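Local coordinates for protein B-cell differentiation antigen CD72 (Mus musculus, PDB 5B1R) that acts as a B-cell co-receptor whose extracellular C-type lectin-like domain recognizes the Sm/ribonucleoprotein self-antigen and dampens B-cell receptor signalling, at residues Leu63-Ile71 with Ser103-Ile112; Trp9-Ser20 with Tyr32-Phe43. The protein carries 2 engineered substitutions. All blocks are in the same frame, centred on the assembly; numbering follows the deposited sequence.

Contact 1: residues Leu63-Ile71 with Ser103-Ile112; sequences LDRSKSYWI and SECAELHPSI. Engineered in segment 103-112: Ser111 (natural residue Cys). Unlike the reference sequence in segment 103-112: Glu104 (reference Lys).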
loop_
_atom_site.group_PDB
_atom_site.type_symbol
_atom_site.label_atom_id
_atom_site.label_comp_id
_atom_site.label_asym_id
_atom_site.label_seq_id
_atom_site.Cartn_x
_atom_site.Cartn_y
_atom_site.Cartn_z
ATOM N N LEU A 63 8.767 -3.769 5.416
ATOM C CA LEU A 63 8.123 -2.646 6.088
ATOM C C LEU A 63 8.725 -2.425 7.472
ATOM O O LEU A 63 9.113 -3.372 8.152
ATOM C CB LEU A 63 6.627 -2.906 6.216
ATOM C CG LEU A 63 5.856 -3.074 4.909
ATOM C CD1 LEU A 63 4.389 -3.414 5.208
ATOM C CD2 LEU A 63 5.960 -1.839 4.048
ATOM N N ASP A 64 8.766 -1.171 7.895
ATOM C CA ASP A 64 9.223 -0.803 9.221
ATOM C C ASP A 64 8.035 -0.935 10.170
ATOM O O ASP A 64 7.022 -0.240 10.014
ATOM C CB ASP A 64 9.724 0.633 9.158
ATOM C CG ASP A 64 10.289 1.130 10.469
ATOM O OD1 ASP A 64 9.935 0.603 11.546
ATOM O OD2 ASP A 64 11.083 2.093 10.412
ATOM N N ARG A 65 8.149 -1.831 11.143
ATOM C CA ARG A 65 7.038 -2.111 12.052
ATOM C C ARG A 65 6.626 -0.918 12.918
ATOM O O ARG A 65 5.549 -0.925 13.512
ATOM C CB ARG A 65 7.350 -3.320 12.936
ATOM C CG ARG A 65 8.360 -3.049 14.038
ATOM C CD ARG A 65 8.328 -4.156 15.090
ATOM N NE ARG A 65 6.995 -4.312 15.673
ATOM C CZ ARG A 65 6.349 -5.471 15.788
ATOM N NH1 ARG A 65 6.911 -6.596 15.366
ATOM N NH2 ARG A 65 5.138 -5.503 16.331
ATOM N N SER A 66 7.476 0.104 12.987
ATOM C CA SER A 66 7.166 1.299 13.769
ATOM C C SER A 66 6.446 2.371 12.947
ATOM O O SER A 66 6.137 3.442 13.469
ATOM C CB SER A 66 8.440 1.899 14.363
ATOM O OG SER A 66 9.208 2.545 13.366
ATOM N N LYS A 67 6.191 2.095 11.668
ATOM C CA LYS A 67 5.549 3.067 10.788
ATOM C C LYS A 67 4.200 2.546 10.306
ATOM O O LYS A 67 3.955 1.342 10.276
ATOM C CB LYS A 67 6.437 3.341 9.566
ATOM C CG LYS A 67 7.815 3.913 9.880
ATOM C CD LYS A 67 7.746 5.394 10.185
ATOM C CE LYS A 67 9.133 5.969 10.453
ATOM N NZ LYS A 67 10.027 5.826 9.270
ATOM N N SER A 68 3.324 3.464 9.917
ATOM C CA SER A 68 2.092 3.104 9.216
ATOM C C SER A 68 2.191 3.610 7.801
ATOM O O SER A 68 2.745 4.690 7.566
ATOM C CB SER A 68 0.882 3.757 9.861
ATOM O OG SER A 68 0.721 3.363 11.210
ATOM N N TYR A 69 1.649 2.834 6.863
ATOM C CA TYR A 69 1.818 3.141 5.443
ATOM C C TYR A 69 0.490 3.417 4.763
ATOM O O TYR A 69 -0.413 2.582 4.808
ATOM C CB TYR A 69 2.506 1.974 4.714
ATOM C CG TYR A 69 3.930 1.752 5.191
ATOM C CD1 TYR A 69 4.192 1.035 6.348
ATOM C CD2 TYR A 69 5.006 2.282 4.479
ATOM C CE1 TYR A 69 5.489 0.870 6.806
ATOM C CE2 TYR A 69 6.311 2.113 4.920
ATOM C CZ TYR A 69 6.548 1.400 6.080
ATOM O OH TYR A 69 7.837 1.216 6.545
ATOM N N TRP A 70 0.372 4.561 4.096
ATOM C CA TRP A 70 -0.795 4.794 3.252
ATOM C C TRP A 70 -0.892 3.748 2.140
ATOM O O TRP A 70 0.106 3.445 1.473
ATOM C CB TRP A 70 -0.752 6.179 2.612
ATOM C CG TRP A 70 -0.963 7.359 3.511
ATOM C CD1 TRP A 70 -0.142 8.430 3.628
ATOM C CD2 TRP A 70 -2.106 7.620 4.337
ATOM N NE1 TRP A 70 -0.691 9.345 4.495
ATOM C CE2 TRP A 70 -1.898 8.873 4.952
ATOM C CE3 TRP A 70 -3.279 6.911 4.628
ATOM C CZ2 TRP A 70 -2.836 9.449 5.824
ATOM C CZ3 TRP A 70 -4.191 7.471 5.505
ATOM C CH2 TRP A 70 -3.962 8.724 6.095
ATOM N N ILE A 71 -2.108 3.250 1.921
ATOM C CA ILE A 71 -2.408 2.323 0.835
ATOM C C ILE A 71 -3.740 2.746 0.199
ATOM O O ILE A 71 -4.396 3.694 0.648
ATOM C CB ILE A 71 -2.484 0.846 1.330
ATOM C CG1 ILE A 71 -3.597 0.647 2.374
ATOM C CG2 ILE A 71 -1.118 0.395 1.874
ATOM C CD1 ILE A 71 -4.025 -0.788 2.517
ATOM N N SER A 103 -7.426 6.760 9.244
ATOM C CA SER A 103 -6.849 8.013 9.731
ATOM C C SER A 103 -7.390 9.149 8.900
ATOM O O SER A 103 -7.724 8.965 7.739
ATOM C CB SER A 103 -5.315 8.044 9.592
ATOM O OG SER A 103 -4.688 7.323 10.628
ATOM N N GLU A 104 -7.428 10.348 9.468
ATOM C CA GLU A 104 -7.674 11.503 8.623
ATOM C C GLU A 104 -6.631 11.561 7.528
ATOM O O GLU A 104 -5.432 11.325 7.753
ATOM C CB GLU A 104 -7.629 12.781 9.421
ATOM C CG GLU A 104 -8.804 12.894 10.362
ATOM C CD GLU A 104 -8.676 14.078 11.251
ATOM O OE1 GLU A 104 -7.644 14.145 11.952
ATOM O OE2 GLU A 104 -9.591 14.932 11.251
ATOM N N CYS A 105 -7.107 11.864 6.332
ATOM C CA CYS A 105 -6.293 11.817 5.141
ATOM C C CYS A 105 -5.092 12.775 5.171
ATOM O O CYS A 105 -4.106 12.538 4.485
ATOM C CB CYS A 105 -7.167 12.058 3.906
ATOM S SG CYS A 105 -8.563 10.885 3.745
ATOM N N ALA A 106 -5.162 13.833 5.974
ATOM C CA ALA A 106 -4.083 14.816 6.040
ATOM C C ALA A 106 -2.864 14.331 6.823
ATOM O O ALA A 106 -1.805 14.959 6.753
ATOM C CB ALA A 106 -4.598 16.135 6.633
ATOM N N GLU A 107 -2.984 13.228 7.558
ATOM C CA GLU A 107 -1.851 12.751 8.360
ATOM C C GLU A 107 -0.653 12.392 7.489
ATOM O O GLU A 107 -0.812 11.899 6.378
ATOM C CB GLU A 107 -2.201 11.509 9.186
ATOM C CG GLU A 107 -3.223 11.676 10.281
ATOM C CD GLU A 107 -3.296 10.454 11.204
ATOM O OE1 GLU A 107 -2.630 9.414 10.937
ATOM O OE2 GLU A 107 -4.023 10.534 12.208
ATOM N N LEU A 108 0.541 12.611 8.025
ATOM C CA LEU A 108 1.783 12.345 7.293
ATOM C C LEU A 108 2.319 10.939 7.569
ATOM O O LEU A 108 2.622 10.604 8.712
ATOM C CB LEU A 108 2.834 13.389 7.683
ATOM C CG LEU A 108 2.424 14.849 7.483
ATOM C CD1 LEU A 108 3.522 15.787 7.978
ATOM C CD2 LEU A 108 2.117 15.084 6.018
ATOM N N HIS A 109 2.450 10.135 6.516
ATOM C CA HIS A 109 2.936 8.763 6.619
ATOM C C HIS A 109 3.711 8.427 5.367
ATOM O O HIS A 109 3.493 9.022 4.306
ATOM C CB HIS A 109 1.768 7.783 6.744
ATOM C CG HIS A 109 0.999 7.942 8.012
ATOM N ND1 HIS A 109 1.504 7.562 9.238
ATOM C CD2 HIS A 109 -0.227 8.461 8.245
ATOM C CE1 HIS A 109 0.616 7.848 10.176
ATOM N NE2 HIS A 109 -0.446 8.388 9.600
ATOM N N PRO A 110 4.593 7.429 5.464
ATOM C CA PRO A 110 5.122 6.830 4.232
ATOM C C PRO A 110 3.979 6.119 3.497
ATOM O O PRO A 110 2.845 6.049 4.000
ATOM C CB PRO A 110 6.151 5.821 4.760
ATOM C CG PRO A 110 5.615 5.439 6.126
ATOM C CD PRO A 110 5.029 6.717 6.683
ATOM N N SER A 111 4.273 5.573 2.323
ATOM C CA SER A 111 3.222 4.978 1.509
ATOM C C SER A 111 3.790 3.835 0.680
ATOM O O SER A 111 5.018 3.650 0.611
ATOM C CB SER A 111 2.611 6.048 0.597
ATOM O OG SER A 111 3.589 6.621 -0.262
ATOM N N ILE A 112 2.894 3.080 0.052
ATOM C CA ILE A 112 3.314 1.995 -0.831
ATOM C C ILE A 112 2.597 2.192 -2.152
ATOM O O ILE A 112 1.365 2.331 -2.173
ATOM C CB ILE A 112 2.968 0.607 -0.264
ATOM C CG1 ILE A 112 3.477 0.478 1.180
ATOM C CG2 ILE A 112 3.528 -0.487 -1.174
ATOM C CD1 ILE A 112 2.904 -0.689 1.951
HETATM O O HOH W 1 3.902 6.447 10.329
#
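Trp70 lays one face of its indole against His109, whose CB sits 3.9 Å from the centroid of the five-membered ring. The imidazole continues over the same indole with its edge turned down, an edge-to-face pair with planes at 82° that brings CD2 within 3.7 Å of Trp70 CZ2. Around the rim of the indole, in its plane, lie the carbonyl oxygens of Glu104 and Glu107. NE1 gives the latter a weak, bent bond (134° at the hydrogen); its stronger partner is the carbonyl of Arg24.

The imidazole is fixed at both nitrogens. NE2 donates to Glu107 OE1 at 2.8 Å, almost straight and in the ring plane, using the oxygen's anti lone pair, while Ser103 OG, also bonded to Lys90 NZ, meets the same oxygen from above the carboxylate plane. His109 ND1 lies 2.9 Å from a water that accepts from Ser68 N and so links the two segments.

One residue before Trp70, Tyr69 is sandwiched. Pro110 CG packs over one ring face as a CH-pi contact, and Leu63 CD2 lies over the centre of the opposite face. With CG1 anti to its carbonyl carbon (chi1 -51°), Ile112 brings CD1 to 3.9 Å from both Tyr69 CB and Leu63 CD2. The Tyr69 hydroxyl accepts from Asp64 N, which ties the ring to the turn at 64-67.

Between these two clusters the backbones form a single bridge, Trp70 with the engineered Ser111: Trp70 N donates to Pro110 O at 2.9 Å, and Ile112 N to Trp70 O. The short strand 69-70 thereby joins strand 109-119 within the C-type lectin-like fold. The in-plane bond from NE2 to the Glu107 carboxylate would probably raise the basicity of His109 and favour its charged form.

Contact 2: residues Trp9-Ser20 with Tyr32-Phe43; sequences WIPYQERCFYIS and YCTSLSSKLAAF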
loop_
_atom_site.group_PDB
_atom_site.type_symbol
_atom_site.label_atom_id
_atom_site.label_comp_id
_atom_site.label_asym_id
_atom_site.label_seq_id
_atom_site.Cartn_x
_atom_site.Cartn_y
_atom_site.Cartn_z
ATOM N N TRP A 9 12.150 -2.395 -6.618
ATOM C CA TRP A 9 10.728 -2.698 -6.537
ATOM C C TRP A 9 10.563 -4.152 -6.117
ATOM O O TRP A 9 11.396 -5.014 -6.443
ATOM C CB TRP A 9 10.027 -2.452 -7.876
ATOM C CG TRP A 9 9.944 -1.021 -8.302
ATOM C CD1 TRP A 9 10.965 -0.218 -8.661
ATOM C CD2 TRP A 9 8.747 -0.240 -8.448
ATOM N NE1 TRP A 9 10.494 1.021 -9.029
ATOM C CE2 TRP A 9 9.132 1.035 -8.908
ATOM C CE3 TRP A 9 7.383 -0.497 -8.247
ATOM C CZ2 TRP A 9 8.206 2.059 -9.154
ATOM C CZ3 TRP A 9 6.473 0.504 -8.501
ATOM C CH2 TRP A 9 6.886 1.775 -8.941
ATOM N N ILE A 10 9.481 -4.424 -5.400
ATOM C CA ILE A 10 9.254 -5.735 -4.822
ATOM C C ILE A 10 8.246 -6.496 -5.678
ATOM O O ILE A 10 7.113 -6.048 -5.837
ATOM C CB ILE A 10 8.728 -5.588 -3.383
ATOM C CG1 ILE A 10 9.736 -4.787 -2.553
ATOM C CG2 ILE A 10 8.433 -6.941 -2.757
ATOM C CD1 ILE A 10 9.131 -4.024 -1.393
ATOM N N PRO A 11 8.654 -7.649 -6.246
ATOM C CA PRO A 11 7.769 -8.346 -7.190
ATOM C C PRO A 11 6.728 -9.204 -6.497
ATOM O O PRO A 11 7.018 -9.835 -5.466
ATOM C CB PRO A 11 8.735 -9.247 -7.961
ATOM C CG PRO A 11 9.843 -9.557 -6.940
ATOM C CD PRO A 11 9.985 -8.285 -6.134
ATOM N N TYR A 12 5.532 -9.268 -7.075
ATOM C CA TYR A 12 4.532 -10.216 -6.609
ATOM C C TYR A 12 3.545 -10.417 -7.742
ATOM O O TYR A 12 2.956 -9.456 -8.225
ATOM C CB TYR A 12 3.794 -9.679 -5.388
ATOM C CG TYR A 12 2.790 -10.644 -4.816
ATOM C CD1 TYR A 12 3.171 -11.915 -4.385
ATOM C CD2 TYR A 12 1.466 -10.286 -4.701
ATOM C CE1 TYR A 12 2.245 -12.809 -3.866
ATOM C CE2 TYR A 12 0.532 -11.154 -4.159
ATOM C CZ TYR A 12 0.928 -12.424 -3.758
ATOM O OH TYR A 12 0.021 -13.312 -3.223
ATOM N N GLN A 13 3.264 -11.660 -8.114
ATOM C CA GLN A 13 2.244 -11.895 -9.132
ATOM C C GLN A 13 2.691 -11.147 -10.413
ATOM O O GLN A 13 3.829 -11.296 -10.854
ATOM C CB GLN A 13 0.840 -11.463 -8.620
ATOM C CG GLN A 13 0.359 -12.180 -7.357
ATOM C CD GLN A 13 -0.978 -11.663 -6.776
ATOM O OE1 GLN A 13 -1.376 -10.480 -6.946
ATOM N NE2 GLN A 13 -1.658 -12.551 -6.039
ATOM N N GLU A 14 1.795 -10.339 -10.980
ATOM C CA GLU A 14 2.011 -9.446 -12.131
ATOM C C GLU A 14 2.171 -7.991 -11.702
ATOM O O GLU A 14 1.896 -7.075 -12.490
ATOM C CB GLU A 14 0.867 -9.575 -13.127
ATOM C CG GLU A 14 0.734 -10.972 -13.681
ATOM C CD GLU A 14 -0.458 -11.078 -14.594
ATOM O OE1 GLU A 14 -1.607 -11.076 -14.092
ATOM O OE2 GLU A 14 -0.249 -11.158 -15.820
ATOM N N ARG A 15 2.643 -7.785 -10.464
ATOM C CA ARG A 15 2.756 -6.460 -9.869
ATOM C C ARG A 15 4.160 -6.215 -9.319
ATOM O O ARG A 15 4.945 -7.147 -9.105
ATOM C CB ARG A 15 1.757 -6.342 -8.721
ATOM C CG ARG A 15 0.331 -6.597 -9.149
ATOM C CD ARG A 15 -0.473 -7.248 -8.051
ATOM N NE ARG A 15 -0.769 -6.319 -6.981
ATOM C CZ ARG A 15 -1.169 -6.675 -5.762
ATOM N NH1 ARG A 15 -1.457 -5.737 -4.882
ATOM N NH2 ARG A 15 -1.249 -7.954 -5.415
ATOM N N CYS A 16 4.437 -4.940 -9.069
ATOM C CA CYS A 16 5.656 -4.491 -8.420
ATOM C C CYS A 16 5.270 -3.442 -7.385
ATOM O O CYS A 16 4.509 -2.527 -7.697
ATOM C CB CYS A 16 6.586 -3.834 -9.431
ATOM S SG CYS A 16 7.007 -4.853 -10.860
ATOM N N PHE A 17 5.837 -3.551 -6.184
ATOM C CA PHE A 17 5.589 -2.567 -5.132
ATOM C C PHE A 17 6.798 -1.667 -4.936
ATOM O O PHE A 17 7.948 -2.105 -5.037
ATOM C CB PHE A 17 5.280 -3.253 -3.811
ATOM C CG PHE A 17 4.079 -4.131 -3.871
ATOM C CD1 PHE A 17 2.801 -3.590 -3.896
ATOM C CD2 PHE A 17 4.222 -5.504 -3.907
ATOM C CE1 PHE A 17 1.696 -4.417 -3.966
ATOM C CE2 PHE A 17 3.124 -6.324 -3.965
ATOM C CZ PHE A 17 1.854 -5.784 -3.994
ATOM N N TYR A 18 6.511 -0.414 -4.608
ATOM C CA TYR A 18 7.531 0.558 -4.275
ATOM C C TYR A 18 7.175 1.167 -2.921
ATOM O O TYR A 18 6.085 1.752 -2.765
ATOM C CB TYR A 18 7.614 1.656 -5.347
ATOM C CG TYR A 18 8.561 2.753 -4.954
ATOM C CD1 TYR A 18 9.931 2.571 -5.059
ATOM C CD2 TYR A 18 8.090 3.968 -4.448
ATOM C CE1 TYR A 18 10.801 3.575 -4.676
ATOM C CE2 TYR A 18 8.957 4.960 -4.078
ATOM C CZ TYR A 18 10.309 4.759 -4.190
ATOM O OH TYR A 18 11.177 5.744 -3.828
ATOM N N ILE A 19 8.072 1.016 -1.951
ATOM C CA ILE A 19 7.869 1.663 -0.657
ATOM C C ILE A 19 8.454 3.071 -0.710
ATOM O O ILE A 19 9.641 3.243 -0.941
ATOM C CB ILE A 19 8.543 0.875 0.488
ATOM C CG1 ILE A 19 8.021 -0.570 0.561
ATOM C CG2 ILE A 19 8.354 1.628 1.814
ATOM C CD1 ILE A 19 8.903 -1.472 1.417
ATOM N N SER A 20 7.613 4.075 -0.502
ATOM C CA SER A 20 8.096 5.444 -0.384
ATOM C C SER A 20 8.164 5.829 1.086
ATOM O O SER A 20 7.141 5.914 1.763
ATOM C CB SER A 20 7.198 6.419 -1.135
ATOM O OG SER A 20 7.771 7.716 -1.085
ATOM N N TYR A 32 2.057 11.241 -5.761
ATOM C CA TYR A 32 3.404 10.748 -5.971
ATOM C C TYR A 32 3.363 9.407 -6.719
ATOM O O TYR A 32 4.092 9.205 -7.695
ATOM C CB TYR A 32 4.178 10.639 -4.660
ATOM C CG TYR A 32 5.572 10.192 -4.929
ATOM C CD1 TYR A 32 6.468 11.021 -5.588
ATOM C CD2 TYR A 32 5.974 8.914 -4.590
ATOM C CE1 TYR A 32 7.736 10.587 -5.879
ATOM C CE2 TYR A 32 7.238 8.481 -4.873
ATOM C CZ TYR A 32 8.117 9.324 -5.520
ATOM O OH TYR A 32 9.385 8.897 -5.823
ATOM N N CYS A 33 2.502 8.487 -6.291
ATOM C CA CYS A 33 2.416 7.222 -7.036
ATOM C C CYS A 33 2.030 7.477 -8.497
ATOM O O CYS A 33 2.585 6.875 -9.408
ATOM C CB CYS A 33 1.432 6.246 -6.394
ATOM S SG CYS A 33 1.853 5.699 -4.719
ATOM N N THR A 34 1.094 8.391 -8.722
ATOM C CA THR A 34 0.687 8.719 -10.082
ATOM C C THR A 34 1.869 9.243 -10.902
ATOM O O THR A 34 1.985 8.928 -12.084
ATOM C CB THR A 34 -0.457 9.753 -10.067
ATOM O OG1 THR A 34 -1.590 9.159 -9.432
ATOM C CG2 THR A 34 -0.831 10.197 -11.483
ATOM N N SER A 35 2.755 10.014 -10.270
ATOM C CA SER A 35 3.943 10.532 -10.958
ATOM C C SER A 35 4.900 9.413 -11.377
ATOM O O SER A 35 5.739 9.606 -12.265
ATOM C CB SER A 35 4.666 11.582 -10.098
ATOM O OG SER A 35 5.525 10.975 -9.150
ATOM N N LEU A 36 4.768 8.247 -10.744
ATOM C CA LEU A 36 5.528 7.051 -11.116
ATOM C C LEU A 36 4.742 6.146 -12.064
ATOM O O LEU A 36 5.104 4.979 -12.245
ATOM C CB LEU A 36 5.908 6.249 -9.867
ATOM C CG LEU A 36 6.682 6.981 -8.775
ATOM C CD1 LEU A 36 6.993 6.040 -7.604
ATOM C CD2 LEU A 36 7.954 7.612 -9.343
ATOM N N SER A 37 3.668 6.671 -12.651
ATOM C CA SER A 37 2.766 5.877 -13.490
ATOM C C SER A 37 2.291 4.642 -12.724
ATOM O O SER A 37 2.156 3.559 -13.280
ATOM C CB SER A 37 3.427 5.499 -14.816
ATOM O OG SER A 37 3.872 6.670 -15.469
ATOM N N SER A 38 2.048 4.838 -11.432
ATOM C CA SER A 38 1.683 3.770 -10.510
ATOM C C SER A 38 0.454 4.216 -9.746
ATOM O O SER A 38 -0.095 5.282 -10.008
ATOM C CB SER A 38 2.842 3.497 -9.558
ATOM O OG SER A 38 3.958 3.055 -10.293
ATOM N N LYS A 39 0.033 3.411 -8.788
ATOM C CA LYS A 39 -1.111 3.737 -7.949
ATOM C C LYS A 39 -0.800 3.340 -6.527
ATOM O O LYS A 39 0.113 2.572 -6.281
ATOM C CB LYS A 39 -2.364 3.001 -8.441
ATOM C CG LYS A 39 -2.309 1.490 -8.296
ATOM C CD LYS A 39 -3.560 0.776 -8.818
ATOM C CE LYS A 39 -3.449 -0.736 -8.586
ATOM N NZ LYS A 39 -4.620 -1.524 -9.075
ATOM N N LEU A 40 -1.556 3.852 -5.568
ATOM C CA LEU A 40 -1.431 3.350 -4.210
ATOM C C LEU A 40 -1.684 1.858 -4.194
ATOM O O LEU A 40 -2.598 1.362 -4.857
ATOM C CB LEU A 40 -2.449 4.035 -3.318
ATOM C CG LEU A 40 -2.081 5.468 -2.938
ATOM C CD1 LEU A 40 -3.313 6.200 -2.424
ATOM C CD2 LEU A 40 -0.913 5.488 -1.926
ATOM N N ALA A 41 -0.885 1.137 -3.422
ATOM C CA ALA A 41 -0.966 -0.312 -3.423
ATOM C C ALA A 41 -2.323 -0.802 -2.919
ATOM O O ALA A 41 -2.871 -0.277 -1.944
ATOM C CB ALA A 41 0.159 -0.881 -2.586
ATOM N N ALA A 42 -2.837 -1.832 -3.593
ATOM C CA ALA A 42 -4.192 -2.308 -3.360
ATOM C C ALA A 42 -4.157 -3.664 -2.678
ATOM O O ALA A 42 -3.553 -4.606 -3.193
ATOM C CB ALA A 42 -4.926 -2.415 -4.686
ATOM N N PHE A 43 -4.826 -3.759 -1.536
ATOM C CA PHE A 43 -4.887 -4.983 -0.747
ATOM C C PHE A 43 -6.317 -5.258 -0.291
ATOM O O PHE A 43 -6.546 -5.716 0.817
ATOM C CB PHE A 43 -3.944 -4.890 0.465
ATOM C CG PHE A 43 -2.524 -4.629 0.089
ATOM C CD1 PHE A 43 -1.795 -5.591 -0.601
ATOM C CD2 PHE A 43 -1.929 -3.407 0.370
ATOM C CE1 PHE A 43 -0.490 -5.346 -0.985
ATOM C CE2 PHE A 43 -0.613 -3.160 0.003
ATOM C CZ PHE A 43 0.101 -4.124 -0.687
#
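Trp9 begins the first segment of this C-type lectin-like domain, where a beta hairpin (strands 10-12 and 15-20) packs against the end of helix 26-35 and the chain that leaves it. The edge of its indole meets Ser38: CH2 is 3.5 Å from OG, a hydroxyl already bonded to Leu36 O. Ser38 is part of the Schellman motif that ends the helix: Ser37 has positive phi, and Ser38 N bonds to Cys33 O.

A type II' turn from Tyr12 to Arg15 closes the hairpin. Arg15 bends at chi2 and chi3, and its guanidinium is anchored by a salt bridge from NE to Glu114 and by NH2 to Gln13 OE1 at 3.0 Å. Phe17 CZ lies over one face of the guanidinium, toward its rim, and NH1 comes 2.9 Å from Ala42 O. Cys16 is bound to Cys5 in a disulfide.

Phe17 is buried. At the edge of its ring CD1 is 4.0 Å from Ala41 CB, and its CE1 reaches Phe43 CZ at 3.7 Å. The two phenyls approach from opposed sides, tilted 30° to each other and displaced enough to leave little overlap.

Tyr18 swings the other way, its CG anti to the backbone N (chi1 174°), which carries the ring across to the helix. CD2 lies 3.9 Å from Leu36 CD1, and CE2 approaches the edge of the Tyr32 ring, the two side chains crossing at about a right angle. Arg24 makes a cation-pi contact with that tyrosine and also bonds Ser20 OG, whose oxygen lies 3.9 Å from Tyr32 CE2.

Overall arrangement
Both segments of contact 2 precede those of contact 1 along the chain of one C-type lectin-like domain; their centres are about 15 Å apart, one either side of the middle of the chain. Strand 109-119 joins them: it supplies part of contact 1 and pairs antiparallel with strands 15-21 and 39-40 of contact 2. They touch directly there, with probable hydrogen bonds from Ser20 N to Ser111 O and from Ala41 N to Ile112 O. From contact 1, strand 69-70 leads into the three-stranded sheet with 87-94 and 97-104, whereas contact 2 joins the hairpin to helix 26-35. Together they tie the domain's two sheets and this helix into one compact extracellular unit.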